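Local structure of FdhC (Acinetobacter nosocomialis, 5KTC) at residues R70-R81 with C93-T104. The protein is a sugar N-acyltransferase of the GNAT superfamily, bound here to coenzyme A and a dTDP-linked 3-hydroxybutanoylamino-3,6-dideoxy-D-galactose, its two products. Numbering follows the deposited sequence.
Sequences RSDDQSPIGTVR and CWGSWILNEHKT. With FUH ([[(2~{R},3~{S},5~{R})-5-[5-methyl-2,4-bis(oxidanylidene)pyrimidin-1-yl]-3-oxidanyl-oxolan-2-yl]methoxy-oxidanyl-phosphoryl] [(2~{R},3~{R},4~{S},5~{R},6~{R})-6-methyl-3,5-bis(oxidanyl)-4-[[(3~{R})-3-oxidanylbutanoyl]amino]oxan-2-yl] hydrogen phosphate), chain C.
Thr-79 and Ile-98 form a hydrogen-bonded antiparallel pair, as do Arg-81 and Gly-95; the one-residue shift between them is a beta bulge in 93-99, with strand axes 4.5 Å apart at closest. At the bulge Ser-96 breaks from the extended conformation, its carbonyl O accepting from Thr-79 OG1 at 2.7 Å while its N donates to the sugar hydroxyl O5 of FUH. A bulge in this strand is characteristic of GNAT enzymes, in which it parts from the parallel strand 127-133 to admit the acyl-CoA; here Trp-97 O and Leu-99 N hydrogen-bond to coenzyme A. Arg-81, bent at chi3 (62°), grips Ser-96 OG side-on through NE (2.9 Å) and NH2, the oxygen lying near the guanidinium plane. NH2 also reaches phosphate oxygen O10 of FUH, and Ser-96 OG bonds O8 on the other phosphate, so the pair bridges both phosphates; the arginine, whose NH1 is also salt-bridged to Glu-63, probably offsets part of their charge. Val-80 CG2 presses on the rim of the Trp-94 indole, 3.4 Å from CE3, while one face of that ring carries methyl C4 of the FUH acyl group. Beyond the strands, His-102 NE2 gives a nearly straight bond (170°) to the syn lone pair of Asp-73 OD2, 2.9 Å away. Arg-70 CD lies over a face of this imidazole, and the guanidinium stacks on it with planes 20° apart; Thr-104 CG2 covers the opposite guanidinium face, and NH1 donates to His-102 O at 2.8 Å. Two bonds to Asp-72, from NE and NH2, fix the rotation of the guanidinium. Strand 63-70 flanks the hairpin beside 75-86; helix 107-122 packs against Val-80, Trp-94 and Leu-99, while helix 21-28 covers Thr-79 and Ile-98.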
ATOM      1  N   ARG A  70       5.366 -11.434   5.026  1.00 16.00           N
ATOM      2  CA  ARG A  70       6.599 -11.969   4.458  1.00 17.79           C
ATOM      3  C   ARG A  70       6.423 -13.452   4.069  1.00 18.41           C
ATOM      4  O   ARG A  70       5.874 -14.281   4.824  1.00 16.36           O
ATOM      5  CB  ARG A  70       7.826 -11.627   5.261  1.00 18.96           C
ATOM      6  CG  ARG A  70       7.999 -12.281   6.560  1.00 21.27           C
ATOM      7  CD  ARG A  70       9.209 -11.735   7.257  1.00 22.84           C
ATOM      8  NE  ARG A  70      10.417 -12.324   6.663  1.00 24.30           N
ATOM      9  CZ  ARG A  70      11.633 -11.826   6.770  1.00 24.46           C
ATOM     10  NH1 ARG A  70      11.841 -10.659   7.364  1.00 23.16           N
ATOM     11  NH2 ARG A  70      12.653 -12.478   6.203  1.00 26.64           N
ATOM     12  N   SER A  71       6.796 -13.726   2.818  1.00 15.99           N
ATOM     13  CA  SER A  71       6.628 -15.010   2.185  1.00 17.30           C
ATOM     14  C   SER A  71       7.404 -16.162   2.809  1.00 16.74           C
ATOM     15  O   SER A  71       6.955 -17.273   2.704  1.00 16.36           O
ATOM     16  CB  SER A  71       7.137 -14.938   0.741  1.00 18.73           C
ATOM     17  OG  SER A  71       6.367 -13.977   0.051  1.00 21.61           O
ATOM     18  N   ASP A  72       8.578 -15.896   3.354  1.00 16.37           N
ATOM     19  CA  ASP A  72       9.492 -16.967   3.796  1.00 16.98           C
ATOM     20  C   ASP A  72       8.947 -17.686   5.050  1.00 18.42           C
ATOM     21  O   ASP A  72       9.083 -18.916   5.151  1.00 17.03           O
ATOM     22  CB  ASP A  72      10.928 -16.457   3.939  1.00 17.40           C
ATOM     23  CG  ASP A  72      11.095 -15.454   5.022  1.00 19.45           C
ATOM     24  OD1 ASP A  72      10.077 -15.013   5.632  1.00 21.75           O
ATOM     25  OD2 ASP A  72      12.248 -15.034   5.249  1.00 22.48           O
ATOM     26  N   ASP A  73       8.291 -16.932   5.954  1.00 16.43           N
ATOM     27  CA  ASP A  73       7.679 -17.500   7.165  1.00 16.80           C
ATOM     28  C   ASP A  73       6.198 -17.205   7.377  1.00 15.75           C
ATOM     29  O   ASP A  73       5.625 -17.548   8.409  1.00 14.54           O
ATOM     30  CB  ASP A  73       8.468 -17.031   8.379  1.00 19.38           C
ATOM     31  CG  ASP A  73       8.362 -15.555   8.618  1.00 20.60           C
ATOM     32  OD1 ASP A  73       7.649 -14.874   7.881  1.00 24.21           O
ATOM     33  OD2 ASP A  73       8.974 -15.089   9.562  1.00 25.69           O
ATOM     34  N   GLN A  74       5.566 -16.608   6.390  1.00 14.44           N
ATOM     35  CA  GLN A  74       4.140 -16.316   6.465  1.00 14.85           C
ATOM     36  C   GLN A  74       3.768 -15.549   7.764  1.00 15.65           C
ATOM     37  O   GLN A  74       2.768 -15.866   8.434  1.00 15.11           O
ATOM     38  CB  GLN A  74       3.290 -17.600   6.247  1.00 15.40           C
ATOM     39  CG  GLN A  74       3.576 -18.289   4.910  1.00 16.42           C
ATOM     40  CD  GLN A  74       4.659 -19.343   5.071  1.00 18.74           C
ATOM     41  OE1 GLN A  74       4.526 -20.220   5.918  1.00 20.55           O
ATOM     42  NE2 GLN A  74       5.754 -19.237   4.337  1.00 18.03           N
ATOM     43  N   SER A  75       4.562 -14.537   8.075  1.00 16.25           N
ATOM     44  CA  SER A  75       4.350 -13.716   9.228  1.00 15.36           C
ATOM     45  C   SER A  75       3.965 -12.300   8.764  1.00 15.16           C
ATOM     46  O   SER A  75       4.490 -11.828   7.741  1.00 13.50           O
ATOM     47  CB  SER A  75       5.598 -13.714  10.120  1.00 15.97           C
ATOM     48  OG  SER A  75       6.652 -12.919   9.629  1.00 16.42           O
ATOM     49  N   PRO A  76       3.101 -11.616   9.536  1.00 15.05           N
ATOM     50  CA  PRO A  76       2.574 -10.323   9.128  1.00 13.99           C
ATOM     51  C   PRO A  76       3.568  -9.243   9.406  1.00 13.97           C
ATOM     52  O   PRO A  76       4.212  -9.251  10.457  1.00 12.28           O
ATOM     53  CB  PRO A  76       1.329 -10.185   9.980  1.00 14.93           C
ATOM     54  CG  PRO A  76       1.652 -10.902  11.244  1.00 15.38           C
ATOM     55  CD  PRO A  76       2.459 -12.083  10.788  1.00 15.84           C
ATOM     56  N   ILE A  77       3.788  -8.368   8.414  1.00 12.92           N
ATOM     57  CA  ILE A  77       4.784  -7.295   8.520  1.00 11.77           C
ATOM     58  C   ILE A  77       4.187  -5.897   8.260  1.00 12.17           C
ATOM     59  O   ILE A  77       4.879  -4.936   8.389  1.00 11.97           O
ATOM     60  CB  ILE A  77       5.958  -7.533   7.571  1.00 11.80           C
ATOM     61  CG1 ILE A  77       5.477  -7.692   6.092  1.00 11.57           C
ATOM     62  CG2 ILE A  77       6.730  -8.816   7.972  1.00 12.61           C
ATOM     63  CD1 ILE A  77       6.647  -7.599   5.121  1.00 12.73           C
ATOM     64  N   GLY A  78       2.891  -5.792   7.936  1.00 12.05           N
ATOM     65  CA  GLY A  78       2.307  -4.471   7.794  1.00 12.53           C
ATOM     66  C   GLY A  78       0.938  -4.395   7.174  1.00 11.83           C
ATOM     67  O   GLY A  78       0.220  -5.401   7.108  1.00 13.03           O
ATOM     68  N   THR A  79       0.578  -3.167   6.743  1.00 10.94           N
ATOM     69  CA  THR A  79      -0.709  -2.901   6.209  1.00 10.58           C
ATOM     70  C   THR A  79      -0.624  -2.037   4.990  1.00 10.11           C
ATOM     71  O   THR A  79       0.347  -1.273   4.801  1.00 10.39           O
ATOM     72  CB  THR A  79      -1.641  -2.191   7.207  1.00 11.36           C
ATOM     73  OG1 THR A  79      -1.087  -0.924   7.612  1.00 11.32           O
ATOM     74  CG2 THR A  79      -1.854  -3.070   8.361  1.00 12.19           C
ATOM     75  N   VAL A  80      -1.670  -2.101   4.159  1.00 10.18           N
ATOM     76  CA  VAL A  80      -1.809  -1.083   3.109  1.00 10.20           C
ATOM     77  C   VAL A  80      -3.226  -1.058   2.641  1.00  9.98           C
ATOM     78  O   VAL A  80      -3.925  -2.085   2.739  1.00 11.03           O
ATOM     79  CB  VAL A  80      -0.794  -1.295   1.936  1.00  9.61           C
ATOM     80  CG1 VAL A  80      -1.168  -2.532   1.110  1.00  9.49           C
ATOM     81  CG2 VAL A  80      -0.684  -0.041   1.068  1.00  9.80           C
ATOM     82  N   ARG A  81      -3.656   0.081   2.155  1.00  9.18           N
ATOM     83  CA  ARG A  81      -5.115   0.265   1.799  1.00 10.54           C
ATOM     84  C   ARG A  81      -5.330   1.083   0.559  1.00 10.55           C
ATOM     85  O   ARG A  81      -4.648   2.079   0.351  1.00 10.63           O
ATOM     86  CB  ARG A  81      -5.804   0.956   2.968  1.00 11.06           C
ATOM     87  CG  ARG A  81      -7.322   0.983   2.981  1.00 12.51           C
ATOM     88  CD  ARG A  81      -7.881   1.306   4.387  1.00 14.37           C
ATOM     89  NE  ARG A  81      -7.462   2.625   4.814  1.00 16.02           N
ATOM     90  CZ  ARG A  81      -8.168   3.764   4.981  1.00 16.82           C
ATOM     91  NH1 ARG A  81      -9.489   3.869   4.865  1.00 16.59           N
ATOM     92  NH2 ARG A  81      -7.483   4.838   5.327  1.00 16.48           N
ATOM     93  N   CYS A  93      -7.419   6.459  -4.008  1.00 12.49           N
ATOM     94  CA  CYS A  93      -6.379   6.794  -3.041  1.00 12.34           C
ATOM     95  C   CYS A  93      -5.717   5.513  -2.466  1.00 11.50           C
ATOM     96  O   CYS A  93      -6.337   4.447  -2.401  1.00 12.92           O
ATOM     97  CB  CYS A  93      -6.935   7.630  -1.877  1.00 11.79           C
ATOM     98  SG  CYS A  93      -7.695   9.206  -2.467  1.00 12.07           S
ATOM     99  N   TRP A  94      -4.487   5.652  -1.996  1.00 11.00           N
ATOM    100  CA  TRP A  94      -3.887   4.601  -1.208  1.00 11.18           C
ATOM    101  C   TRP A  94      -3.053   5.191  -0.078  1.00 10.45           C
ATOM    102  O   TRP A  94      -2.694   6.387  -0.063  1.00 10.41           O
ATOM    103  CB  TRP A  94      -3.074   3.610  -2.043  1.00 10.49           C
ATOM    104  CG  TRP A  94      -1.722   3.992  -2.537  1.00 11.25           C
ATOM    105  CD1 TRP A  94      -1.419   4.767  -3.611  1.00 11.36           C
ATOM    106  CD2 TRP A  94      -0.465   3.520  -2.010  1.00 11.23           C
ATOM    107  NE1 TRP A  94      -0.040   4.821  -3.773  1.00 13.16           N
ATOM    108  CE2 TRP A  94       0.553   4.020  -2.835  1.00 11.64           C
ATOM    109  CE3 TRP A  94      -0.118   2.692  -0.934  1.00 10.94           C
ATOM    110  CZ2 TRP A  94       1.920   3.734  -2.607  1.00 12.20           C
ATOM    111  CZ3 TRP A  94       1.247   2.384  -0.725  1.00 11.44           C
ATOM    112  CH2 TRP A  94       2.239   2.915  -1.547  1.00 11.81           C
ATOM    113  N   GLY A  95      -2.806   4.337   0.876  1.00 10.52           N
ATOM    114  CA  GLY A  95      -2.159   4.744   2.104  1.00 10.50           C
ATOM    115  C   GLY A  95      -2.357   3.720   3.187  1.00 11.31           C
ATOM    116  O   GLY A  95      -2.314   2.496   2.923  1.00 11.46           O
ATOM    117  N   SER A  96      -2.559   4.186   4.421  1.00 10.28           N
ATOM    118  CA  SER A  96      -2.441   3.311   5.589  1.00 10.82           C
ATOM    119  C   SER A  96      -1.233   2.363   5.508  1.00 10.58           C
ATOM    120  O   SER A  96      -1.324   1.157   5.839  1.00 11.40           O
ATOM    121  CB  SER A  96      -3.730   2.546   5.900  1.00 10.42           C
ATOM    122  OG  SER A  96      -4.887   3.358   5.943  1.00 10.15           O
ATOM    123  N   TRP A  97      -0.118   2.910   5.058  1.00 10.56           N
ATOM    124  CA  TRP A  97       0.973   2.091   4.523  1.00 11.47           C
ATOM    125  C   TRP A  97       2.001   2.024   5.629  1.00 12.54           C
ATOM    126  O   TRP A  97       2.662   3.044   5.958  1.00 11.88           O
ATOM    127  CB  TRP A  97       1.575   2.743   3.336  1.00 11.27           C
ATOM    128  CG  TRP A  97       2.608   1.934   2.605  1.00 11.94           C
ATOM    129  CD1 TRP A  97       2.652   0.585   2.441  1.00 11.28           C
ATOM    130  CD2 TRP A  97       3.720   2.475   1.884  1.00 11.04           C
ATOM    131  NE1 TRP A  97       3.743   0.256   1.648  1.00 12.38           N
ATOM    132  CE2 TRP A  97       4.396   1.395   1.282  1.00 11.36           C
ATOM    133  CE3 TRP A  97       4.208   3.777   1.698  1.00 11.61           C
ATOM    134  CZ2 TRP A  97       5.547   1.559   0.542  1.00 11.77           C
ATOM    135  CZ3 TRP A  97       5.374   3.959   0.936  1.00 11.68           C
ATOM    136  CH2 TRP A  97       6.010   2.836   0.341  1.00 12.47           C
ATOM    137  N   ILE A  98       2.123   0.840   6.218  1.00 11.89           N
ATOM    138  CA  ILE A  98       2.954   0.646   7.397  1.00 12.44           C
ATOM    139  C   ILE A  98       3.693  -0.681   7.286  1.00 13.04           C
ATOM    140  O   ILE A  98       3.102  -1.700   6.934  1.00 12.17           O
ATOM    141  CB  ILE A  98       2.179   0.636   8.717  1.00 12.44           C
ATOM    142  CG1 ILE A  98       1.181   1.818   8.826  1.00 12.52           C
ATOM    143  CG2 ILE A  98       3.169   0.764   9.849  1.00 12.99           C
ATOM    144  CD1 ILE A  98       0.096   1.705   9.852  1.00 13.03           C
ATOM    145  N   LEU A  99       4.991  -0.641   7.562  1.00 13.64           N
ATOM    146  CA  LEU A  99       5.798  -1.880   7.633  1.00 15.34           C
ATOM    147  C   LEU A  99       6.578  -1.907   8.968  1.00 16.17           C
ATOM    148  O   LEU A  99       7.172  -0.890   9.328  1.00 15.43           O
ATOM    149  CB  LEU A  99       6.763  -1.919   6.466  1.00 14.64           C
ATOM    150  CG  LEU A  99       6.151  -2.219   5.090  1.00 14.41           C
ATOM    151  CD1 LEU A  99       7.194  -2.008   4.021  1.00 14.43           C
ATOM    152  CD2 LEU A  99       5.582  -3.631   4.971  1.00 14.53           C
ATOM    153  N   ASN A 100       6.602  -3.049   9.651  1.00 16.17           N
ATOM    154  CA  ASN A 100       7.262  -3.092  10.983  1.00 18.00           C
ATOM    155  C   ASN A 100       8.689  -3.594  10.822  1.00 19.04           C
ATOM    156  O   ASN A 100       9.133  -3.860   9.696  1.00 18.17           O
ATOM    157  CB  ASN A 100       6.467  -3.954  11.982  1.00 17.87           C
ATOM    158  CG  ASN A 100       6.376  -5.419  11.602  1.00 19.63           C
ATOM    159  OD1 ASN A 100       7.184  -5.967  10.873  1.00 17.87           O
ATOM    160  ND2 ASN A 100       5.309  -6.064  12.078  1.00 23.95           N
ATOM    161  N   GLU A 101       9.398  -3.736  11.943  1.00 21.08           N
ATOM    162  CA  GLU A 101      10.790  -4.243  11.963  1.00 23.89           C
ATOM    163  C   GLU A 101      11.063  -5.549  11.258  1.00 20.96           C
ATOM    164  O   GLU A 101      12.163  -5.755  10.791  1.00 21.47           O
ATOM    165  CB  GLU A 101      11.231  -4.469  13.423  1.00 33.25           C
ATOM    166  CG  GLU A 101      12.365  -3.587  13.886  1.00 42.22           C
ATOM    167  CD  GLU A 101      12.718  -3.840  15.358  1.00 49.69           C
ATOM    168  OE1 GLU A 101      11.956  -4.585  16.041  1.00 61.61           O
ATOM    169  OE2 GLU A 101      13.753  -3.305  15.833  1.00 57.18           O
ATOM    170  N   HIS A 102      10.073  -6.420  11.196  1.00 20.46           N
ATOM    171  CA  HIS A 102      10.253  -7.790  10.631  0.50 19.74           C
ATOM    172  C   HIS A 102      10.046  -7.795   9.133  1.00 18.72           C
ATOM    173  O   HIS A 102      10.117  -8.820   8.517  1.00 16.85           O
ATOM    174  CB  HIS A 102       9.347  -8.845  11.323  0.50 21.70           C
ATOM    175  CG  HIS A 102       9.689 -10.291  11.010  0.50 21.53           C
ATOM    176  ND1 HIS A 102      10.976 -10.795  11.000  0.50 20.39           N
ATOM    177  CD2 HIS A 102       8.881 -11.347  10.750  0.50 21.53           C
ATOM    178  CE1 HIS A 102      10.950 -12.075  10.687  0.50 21.02           C
ATOM    179  NE2 HIS A 102       9.690 -12.438  10.530  0.50 21.39           N
ATOM    180  N   LYS A 103       9.857  -6.625   8.532  1.00 17.57           N
ATOM    181  CA  LYS A 103       9.681  -6.499   7.118  1.00 16.96           C
ATOM    182  C   LYS A 103      10.905  -7.059   6.379  1.00 17.45           C
ATOM    183  O   LYS A 103      12.028  -6.987   6.879  1.00 16.97           O
ATOM    184  CB  LYS A 103       9.491  -4.990   6.723  1.00 17.53           C
ATOM    185  CG  LYS A 103      10.757  -4.131   6.942  1.00 18.57           C
ATOM    186  CD  LYS A 103      10.582  -2.654   6.703  1.00 19.77           C
ATOM    187  CE  LYS A 103      11.872  -1.883   7.034  1.00 22.39           C
ATOM    188  NZ  LYS A 103      11.641  -0.413   7.090  1.00 21.85           N
ATOM    189  N   THR A 104      10.690  -7.565   5.194  1.00 17.49           N
ATOM    190  CA  THR A 104      11.798  -7.853   4.319  1.00 19.54           C
ATOM    191  C   THR A 104      12.377  -6.540   3.815  1.00 20.93           C
ATOM    192  O   THR A 104      11.720  -5.480   3.886  1.00 19.28           O
ATOM    193  CB  THR A 104      11.394  -8.679   3.107  1.00 19.10           C
ATOM    194  OG1 THR A 104      10.314  -8.031   2.477  1.00 20.15           O
ATOM    195  CG2 THR A 104      10.931 -10.070   3.492  1.00 21.04           C
TER
HETATM  196  O1  FUH C 202      -0.045   6.125   3.851  1.00 12.43           O
HETATM  197  C1  FUH C 202      -0.207   7.173   3.235  1.00 13.14           C
HETATM  198  C2  FUH C 202       0.204   7.351   1.811  1.00 12.66           C
HETATM  199  C3  FUH C 202       1.299   6.401   1.404  1.00 13.48           C
HETATM  200  O2  FUH C 202       2.611   6.976   1.631  1.00 13.17           O
HETATM  201  C4  FUH C 202       1.225   6.102  -0.072  1.00 13.75           C
HETATM  202  N1  FUH C 202      -0.831   8.278   3.809  1.00 13.50           N
HETATM  203  C5  FUH C 202      -1.575   8.132   5.065  1.00 13.92           C
HETATM  204  C6  FUH C 202      -1.243   9.270   6.048  1.00 15.28           C
HETATM  205  O3  FUH C 202      -1.509  10.446   5.412  1.00 18.96           O
HETATM  206  C7  FUH C 202      -2.122   9.287   7.278  1.00 15.92           C
HETATM  207  C8  FUH C 202      -2.010  10.573   8.131  1.00 17.19           C
HETATM  208  O4  FUH C 202      -3.507   9.167   6.908  1.00 15.76           O
HETATM  209  C9  FUH C 202      -3.064   8.134   4.770  1.00 13.56           C
HETATM  210  O5  FUH C 202      -3.466   6.973   4.026  1.00 13.47           O
HETATM  211  C10 FUH C 202      -3.825   8.071   6.033  1.00 14.50           C
HETATM  212  O6  FUH C 202      -3.500   6.839   6.660  1.00 13.15           O
HETATM  213  P1  FUH C 202      -4.324   6.277   7.871  1.00 12.94           P
HETATM  214  O7  FUH C 202      -3.920   6.880   9.166  1.00 12.74           O
HETATM  215  O8  FUH C 202      -4.025   4.778   7.842  1.00 13.19           O
HETATM  216  O9  FUH C 202      -5.885   6.291   7.564  1.00 15.52           O
HETATM  217  P2  FUH C 202      -6.993   7.437   7.708  1.00 14.82           P
HETATM  218  O10 FUH C 202      -7.714   7.507   6.406  1.00 15.82           O
HETATM  219  O11 FUH C 202      -6.257   8.715   8.086  1.00 16.61           O
HETATM  220  O12 FUH C 202      -7.854   6.797   8.855  1.00 15.70           O
HETATM  221  C11 FUH C 202      -9.227   7.171   9.008  1.00 17.17           C
HETATM  222  C12 FUH C 202      -9.595   7.010  10.461  1.00 17.01           C
HETATM  223  C13 FUH C 202      -8.559   7.607  11.436  1.00 19.62           C
HETATM  224  O13 FUH C 202      -9.181   8.155  12.612  1.00 19.23           O
HETATM  225  C14 FUH C 202      -7.743   6.415  11.917  1.00 17.73           C
HETATM  226  C15 FUH C 202      -8.774   5.315  11.864  1.00 17.28           C
HETATM  227  O14 FUH C 202      -9.695   5.620  10.786  1.00 16.92           O
HETATM  228  N2  FUH C 202      -8.286   3.965  11.507  1.00 17.84           N
HETATM  229  C16 FUH C 202      -7.770   3.708  10.273  1.00 18.06           C
HETATM  230  C17 FUH C 202      -7.376   2.412   9.935  1.00 18.27           C
HETATM  231  C18 FUH C 202      -6.812   2.073   8.572  1.00 18.23           C
HETATM  232  C19 FUH C 202      -7.508   1.406  10.941  1.00 17.14           C
HETATM  233  O15 FUH C 202      -7.203   0.178  10.652  1.00 15.24           O
HETATM  234  N3  FUH C 202      -8.020   1.687  12.148  1.00 15.91           N
HETATM  235  C20 FUH C 202      -8.436   2.934  12.395  1.00 17.78           C
HETATM  236  O16 FUH C 202      -8.915   3.211  13.595  1.00 17.96           O